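Local coordinates for D-methionine transport system permease protein MetI (Escherichia coli, PDB 3TUI) that probably forms the membrane-spanning path of an ABC transporter that imports methionine, including D-methionine and the toxic analogue alpha-methyl-methionine, across the inner membrane, at residues W14-M19 and G170-I175; R106-A111 and P144-A149; V98-F103 and I155-Y160. All coordinates share one frame; numbering follows the deposited sequence.

Overall arrangement
All three contacts tie together helices of one MetI transmembrane domain. Contact 2 and contact 3 hold the same antiparallel pair, helix 89-112 against helix 130-163, at two levels about 14 Å apart between centres; both are partly buried. Contact 1 lies on the other side of the chain's centre from contact 2, about 26 Å between centres, and joins helix 3-40 to the N-terminal part of helix 171-182 in a buried setting. The chemistry changes with place. Contact 1 brings a hydroxyl and two glycines together near a helix N terminus, contact 2 is apolar, with a thioether among aliphatic groups, and contact 3, nearest the chain's centre, meets through aromatic rings.

Contact 1. Residues W14-M19 and G170-I175; sequences WETLAM and GGLGQI
One hydrogen bond joins T16 to the N-terminal part of helix 171-182. The backbone N of L172 donates to T16 OG1 over 2.9 Å, close to straight at 163°. An N-H near the beginning of a helix has no carbonyl of a preceding turn to bond, so a threonine hydroxyl from a neighbouring helix suits the place. With chi1 near -60° OG1 stands beside its own backbone N, anti to the carbonyl carbon, and it also bonds to G12 O one turn back in helix 3-40. This buried oxygen is thus gripped on two sides.

The rest is van der Waals packing, made possible by glycine. Here the transmembrane domain of the type-1 ABC permease fold sets helix 3-40 against helix 171-182 near the predicted periplasmic side of the membrane, the short segments running at 135° to each other. E15 and G171 approach to 4.5 Å between their CA atoms. G170 and G171 both have positive phi, and, having no side chain, G171 lets E15 CB and M19 CE both lie against its CA, at 3.6 Å and 3.8 Å. M19 is bent at its last torsion, and the unbranched thioether chain lets its terminal methyl lie against the glycine backbone, CE 3.7 Å from G170 O. L172 crosses T16 at about a right angle, L172 CD1 lying 4.0 Å from T16 CB, while T16 and M19 also touch S161 of helix 130-163.

Contact 2. Residues R106-A111 and P144-A149; sequences RMVENA and PGLVNA
L146 presents a single methyl, CD2, between both branches of V108. L146 CD2 lies 3.8 Å from both V108 CG1 and V108 CG2, the two chains crossing obliquely. The fit follows from the torsions: V108 has CG1 anti to its backbone N (chi1 177°) and CG2 beside it, so the two methyls spread apart like a fork, while L146 turns its CG beside its own N and, with CD1 continuing the chain (chi2 177°), has the other methyl, CD2, turned toward V108. L146 CD2 also reaches A111 CB at 4.1 Å, so one leucine branch serves two residues of the facing helix.

M107 lies at the other end of the contact. Its chain is extended beyond CG, and it passes alongside A149 rather than ending on it: the sulphur SD is 3.6 Å from A149 CB, and M107 CB is 3.9 Å from the same methyl. Alanine suits this place because its lone methyl can sit against both the root and the sulphur of the long chain. These residues pack helix 89-112 against helix 130-163 in the ABC type-1 transmembrane domain, in a part predicted to be cytoplasmic. The segments are antiparallel at 158°, with axes 9.1 Å apart.

Small residues permit the closest backbone approach. A111 and G145 come within 5.3 Å between CA atoms, where the bare CA of G145 lets the A111 methyl come against the backbone. V108 also touches L32 of helix 3-40, and M107 touches I152 of helix 130-163.

Contact 3. Residues V98-F103 and I155-Y160; sequences VGAAPF and ITLVGY
The segments 98-103, of helix 89-112, and 155-160, of helix 130-163, run antiparallel at 149°, their axes 10.7 Å apart at closest, and the first is kinked where the backbone N atoms of P102 and F103 lack bonds to the preceding turn. The pair belongs to the helical core of the ABC type-1 transmembrane domain, near the chain's centre. Two large rings span the wide spacing. F103 and Y160 reach across it tip to tip, with centroids 5.7 Å apart and planes at 70°, an oblique aromatic pair. F103 puts its CG beside the backbone N (chi1 -67°), so that the CE2 and CZ end of its ring meets the hydroxyl end of Y160; the F103 ring is poorly ordered. T156, one turn before Y160 on the same helix, lays its CG2 over one face of the tyrosine ring, and that methyl also lies over a face of F103. Y160 further stacks on F68, so a broad ring with several contact surfaces suits this position.

A100 and L157 make the aliphatic part of the contact, A100 CB standing 4.0 Å from L157 CD1; the single methyl of A100 meets the leucine branch. G99 has no side chain between its backbone and the Y160 ring. Its carbonyl oxygen lies at the edge of that ring, in plane, with G99 O 3.7 Å from Y160 CE2.

Contact 1. Residues W14-M19 and G170-I175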
# COMPACT_ATOMS: atom_id res chain seq x y z
N TRP A 14 7.90 42.98 19.45
CA TRP A 14 6.45 43.03 19.50
C TRP A 14 5.85 43.30 18.13
O TRP A 14 4.98 42.57 17.66
CB TRP A 14 6.00 44.06 20.53
CG TRP A 14 4.52 44.23 20.65
CD1 TRP A 14 3.77 45.33 20.27
CD2 TRP A 14 3.58 43.27 21.16
NE1 TRP A 14 2.44 45.10 20.54
CE2 TRP A 14 2.29 43.84 21.08
CE3 TRP A 14 3.71 41.96 21.68
CZ2 TRP A 14 1.12 43.16 21.51
CZ3 TRP A 14 2.55 41.28 22.11
CH2 TRP A 14 1.28 41.89 22.02
N GLU A 15 6.35 44.34 17.47
CA GLU A 15 5.82 44.74 16.17
C GLU A 15 6.01 43.59 15.16
O GLU A 15 5.30 43.50 14.15
CB GLU A 15 6.50 46.04 15.70
CG GLU A 15 6.12 47.28 16.56
CD GLU A 15 6.57 48.62 15.96
OE1 GLU A 15 6.08 49.00 14.87
OE2 GLU A 15 7.42 49.29 16.58
N THR A 16 6.97 42.72 15.44
CA THR A 16 7.15 41.50 14.65
C THR A 16 6.11 40.40 14.96
O THR A 16 5.48 39.83 14.06
CB THR A 16 8.61 40.92 14.80
OG1 THR A 16 9.58 41.90 14.36
CG2 THR A 16 8.78 39.67 13.96
N LEU A 17 5.92 40.12 16.25
CA LEU A 17 4.97 39.09 16.65
C LEU A 17 3.60 39.53 16.17
O LEU A 17 2.79 38.73 15.68
CB LEU A 17 5.02 38.91 18.16
CG LEU A 17 6.20 37.96 18.45
CD1 LEU A 17 6.74 38.13 19.88
CD2 LEU A 17 5.88 36.48 18.13
N ALA A 18 3.38 40.84 16.29
CA ALA A 18 2.14 41.49 15.90
C ALA A 18 1.78 41.17 14.45
O ALA A 18 0.78 40.48 14.16
CB ALA A 18 2.29 42.99 16.09
N MET A 19 2.60 41.70 13.55
CA MET A 19 2.44 41.54 12.11
C MET A 19 2.26 40.07 11.75
O MET A 19 1.25 39.67 11.15
CB MET A 19 3.69 42.11 11.42
CG MET A 19 3.70 43.63 11.26
SD MET A 19 5.11 44.27 10.32
CE MET A 19 6.44 44.01 11.51
N GLY A 170 7.96 48.66 9.94
CA GLY A 170 8.50 48.68 11.28
C GLY A 170 8.85 47.26 11.64
O GLY A 170 9.09 46.44 10.76
N GLY A 171 8.86 46.96 12.93
CA GLY A 171 9.28 45.65 13.39
C GLY A 171 10.79 45.43 13.32
O GLY A 171 11.57 46.27 12.84
N LEU A 172 11.19 44.26 13.79
CA LEU A 172 12.59 43.94 13.91
C LEU A 172 13.26 44.05 12.54
O LEU A 172 14.51 44.12 12.45
CB LEU A 172 12.74 42.55 14.51
CG LEU A 172 12.35 42.44 15.99
CD1 LEU A 172 12.27 40.99 16.44
CD2 LEU A 172 13.27 43.26 16.90
N GLY A 173 12.44 44.05 11.49
CA GLY A 173 12.95 44.10 10.14
C GLY A 173 13.43 45.50 9.82
O GLY A 173 14.45 45.71 9.15
N GLN A 174 12.67 46.47 10.31
CA GLN A 174 13.03 47.86 10.14
C GLN A 174 14.36 48.06 10.88
O GLN A 174 15.35 48.52 10.30
CB GLN A 174 11.90 48.77 10.67
CG GLN A 174 11.86 50.17 10.06
CD GLN A 174 10.98 51.16 10.82
OE1 GLN A 174 10.53 50.89 11.95
NE2 GLN A 174 10.72 52.30 10.21
N ILE A 175 14.38 47.67 12.14
CA ILE A 175 15.59 47.82 12.92
C ILE A 175 16.83 47.22 12.29
O ILE A 175 17.94 47.68 12.56
CB ILE A 175 15.44 47.25 14.32
CG1 ILE A 175 14.41 48.07 15.10
CG2 ILE A 175 16.78 47.25 15.05
CD1 ILE A 175 13.87 47.34 16.34

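Contact 2. Residues R106-A111 and P144-A149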
# COMPACT_ATOMS: atom_id res chain seq x y z
N ARG A 106 -3.34 26.69 -0.85
CA ARG A 106 -2.67 25.55 -1.44
C ARG A 106 -2.34 24.48 -0.42
O ARG A 106 -2.57 23.29 -0.67
CB ARG A 106 -1.40 25.97 -2.17
CG ARG A 106 -0.85 24.86 -3.03
CD ARG A 106 -1.96 24.15 -3.82
NE ARG A 106 -2.71 25.04 -4.71
CZ ARG A 106 -2.52 25.09 -6.03
NH1 ARG A 106 -1.62 24.31 -6.59
NH2 ARG A 106 -3.23 25.92 -6.78
N MET A 107 -1.80 24.88 0.74
CA MET A 107 -1.49 23.91 1.78
C MET A 107 -2.70 23.20 2.31
O MET A 107 -2.70 21.97 2.44
CB MET A 107 -0.72 24.51 2.94
CG MET A 107 0.71 24.79 2.61
SD MET A 107 1.44 25.57 4.04
CE MET A 107 3.10 25.83 3.40
N VAL A 108 -3.74 23.97 2.60
CA VAL A 108 -4.96 23.39 3.14
C VAL A 108 -5.52 22.26 2.25
O VAL A 108 -5.81 21.17 2.73
CB VAL A 108 -6.02 24.46 3.37
CG1 VAL A 108 -7.31 23.81 3.87
CG2 VAL A 108 -5.52 25.50 4.39
N GLU A 109 -5.62 22.53 0.96
CA GLU A 109 -6.07 21.52 -0.00
C GLU A 109 -5.11 20.33 -0.06
O GLU A 109 -5.53 19.18 -0.13
CB GLU A 109 -6.22 22.13 -1.40
CG GLU A 109 -6.82 21.20 -2.45
CD GLU A 109 -6.19 21.39 -3.81
OE1 GLU A 109 -4.97 21.62 -3.86
OE2 GLU A 109 -6.93 21.36 -4.83
N ASN A 110 -3.82 20.60 -0.06
CA ASN A 110 -2.89 19.51 -0.03
C ASN A 110 -3.06 18.70 1.26
O ASN A 110 -2.92 17.48 1.25
CB ASN A 110 -1.46 20.02 -0.18
CG ASN A 110 -1.11 20.37 -1.62
OD1 ASN A 110 -1.79 19.94 -2.56
ND2 ASN A 110 -0.04 21.18 -1.80
N ALA A 111 -3.34 19.37 2.37
CA ALA A 111 -3.62 18.64 3.60
C ALA A 111 -4.92 17.84 3.46
O ALA A 111 -4.94 16.63 3.76
CB ALA A 111 -3.69 19.59 4.82
N PRO A 144 -3.62 17.77 12.19
CA PRO A 144 -2.16 17.72 12.18
C PRO A 144 -1.60 18.42 10.94
O PRO A 144 -0.70 19.25 11.06
CB PRO A 144 -1.84 16.22 12.12
CG PRO A 144 -3.13 15.57 11.75
CD PRO A 144 -4.21 16.43 12.31
N GLY A 145 -2.15 18.09 9.78
CA GLY A 145 -1.70 18.71 8.55
C GLY A 145 -1.82 20.22 8.63
O GLY A 145 -0.87 20.96 8.31
N LEU A 146 -2.99 20.68 9.07
CA LEU A 146 -3.31 22.09 9.08
C LEU A 146 -2.49 22.82 10.10
O LEU A 146 -2.06 23.95 9.87
CB LEU A 146 -4.80 22.32 9.35
CG LEU A 146 -5.73 21.90 8.21
CD1 LEU A 146 -7.21 22.08 8.58
CD2 LEU A 146 -5.38 22.67 6.93
N VAL A 147 -2.28 22.18 11.25
CA VAL A 147 -1.47 22.80 12.26
C VAL A 147 -0.05 22.83 11.76
O VAL A 147 0.65 23.85 11.90
CB VAL A 147 -1.63 22.12 13.64
CG1 VAL A 147 -0.55 22.56 14.64
CG2 VAL A 147 -3.03 22.43 14.17
N ASN A 148 0.36 21.77 11.08
CA ASN A 148 1.65 21.89 10.44
C ASN A 148 1.75 23.14 9.50
O ASN A 148 2.72 23.91 9.60
CB ASN A 148 2.00 20.65 9.66
CG ASN A 148 3.49 20.51 9.52
OD1 ASN A 148 4.17 20.14 10.49
ND2 ASN A 148 4.03 20.89 8.36
N ALA A 149 0.76 23.35 8.62
CA ALA A 149 0.75 24.51 7.71
C ALA A 149 0.84 25.84 8.43
O ALA A 149 1.45 26.80 7.93
CB ALA A 149 -0.50 24.51 6.83

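Contact 3. Residues V98-F103 and I155-Y160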
# COMPACT_ATOMS: atom_id res chain seq x y z
N VAL A 98 -2.26 39.31 2.13
CA VAL A 98 -2.52 38.97 0.75
C VAL A 98 -1.41 38.02 0.31
O VAL A 98 -1.59 37.21 -0.59
CB VAL A 98 -2.60 40.21 -0.15
CG1 VAL A 98 -2.69 39.80 -1.62
CG2 VAL A 98 -3.79 41.07 0.24
N GLY A 99 -0.25 38.14 0.95
CA GLY A 99 0.91 37.35 0.58
C GLY A 99 0.86 35.95 1.16
O GLY A 99 1.54 35.05 0.67
N ALA A 100 0.10 35.82 2.24
CA ALA A 100 -0.15 34.56 2.95
C ALA A 100 -1.28 33.69 2.43
O ALA A 100 -1.25 32.48 2.64
CB ALA A 100 -0.35 34.82 4.44
N ALA A 101 -2.31 34.27 1.80
CA ALA A 101 -3.49 33.46 1.43
C ALA A 101 -3.19 32.32 0.45
O ALA A 101 -3.58 31.17 0.68
CB ALA A 101 -4.64 34.33 0.92
N PRO A 102 -2.49 32.64 -0.65
CA PRO A 102 -2.10 31.58 -1.58
C PRO A 102 -1.28 30.44 -0.93
O PRO A 102 -1.68 29.30 -1.10
CB PRO A 102 -1.26 32.33 -2.64
CG PRO A 102 -0.97 33.69 -2.04
CD PRO A 102 -2.12 33.98 -1.14
N PHE A 103 -0.22 30.73 -0.17
CA PHE A 103 0.44 29.68 0.61
C PHE A 103 -0.54 28.85 1.37
O PHE A 103 -0.51 27.62 1.32
CB PHE A 103 1.42 30.24 1.65
CG PHE A 103 2.59 30.89 1.05
CD1 PHE A 103 3.69 30.13 0.66
CD2 PHE A 103 2.60 32.26 0.85
CE1 PHE A 103 4.80 30.71 0.07
CE2 PHE A 103 3.71 32.87 0.26
CZ PHE A 103 4.82 32.09 -0.13
N ILE A 155 6.02 31.09 10.32
CA ILE A 155 7.43 31.25 9.99
C ILE A 155 7.56 32.01 8.68
O ILE A 155 8.28 33.01 8.63
CB ILE A 155 8.24 29.93 9.93
CG1 ILE A 155 8.45 29.39 11.35
CG2 ILE A 155 9.64 30.18 9.32
CD1 ILE A 155 8.72 27.88 11.43
N THR A 156 6.88 31.57 7.63
CA THR A 156 7.01 32.32 6.38
C THR A 156 6.72 33.80 6.67
O THR A 156 7.50 34.69 6.27
CB THR A 156 6.10 31.79 5.24
OG1 THR A 156 6.68 30.62 4.65
CG2 THR A 156 5.92 32.83 4.16
N LEU A 157 5.62 34.08 7.38
CA LEU A 157 5.31 35.48 7.66
C LEU A 157 6.39 36.30 8.39
O LEU A 157 6.48 37.51 8.15
CB LEU A 157 3.96 35.66 8.36
CG LEU A 157 2.91 35.55 7.26
CD1 LEU A 157 1.57 35.84 7.85
CD2 LEU A 157 3.24 36.62 6.24
N VAL A 158 7.19 35.68 9.26
CA VAL A 158 8.33 36.40 9.81
C VAL A 158 9.25 36.99 8.74
O VAL A 158 9.46 38.22 8.67
CB VAL A 158 9.20 35.54 10.72
CG1 VAL A 158 10.57 36.24 10.94
CG2 VAL A 158 8.46 35.20 12.02
N GLY A 159 9.78 36.12 7.88
CA GLY A 159 10.59 36.62 6.78
C GLY A 159 9.89 37.71 5.97
O GLY A 159 10.52 38.66 5.52
N TYR A 160 8.58 37.55 5.80
CA TYR A 160 7.76 38.49 5.04
C TYR A 160 7.65 39.83 5.75
O TYR A 160 7.85 40.88 5.14
CB TYR A 160 6.38 37.86 4.88
CG TYR A 160 6.24 37.04 3.62
CD1 TYR A 160 7.37 36.51 2.97
CD2 TYR A 160 4.98 36.82 3.05
CE1 TYR A 160 7.25 35.77 1.80
CE2 TYR A 160 4.84 36.08 1.88
CZ TYR A 160 5.97 35.56 1.26
OH TYR A 160 5.82 34.84 0.10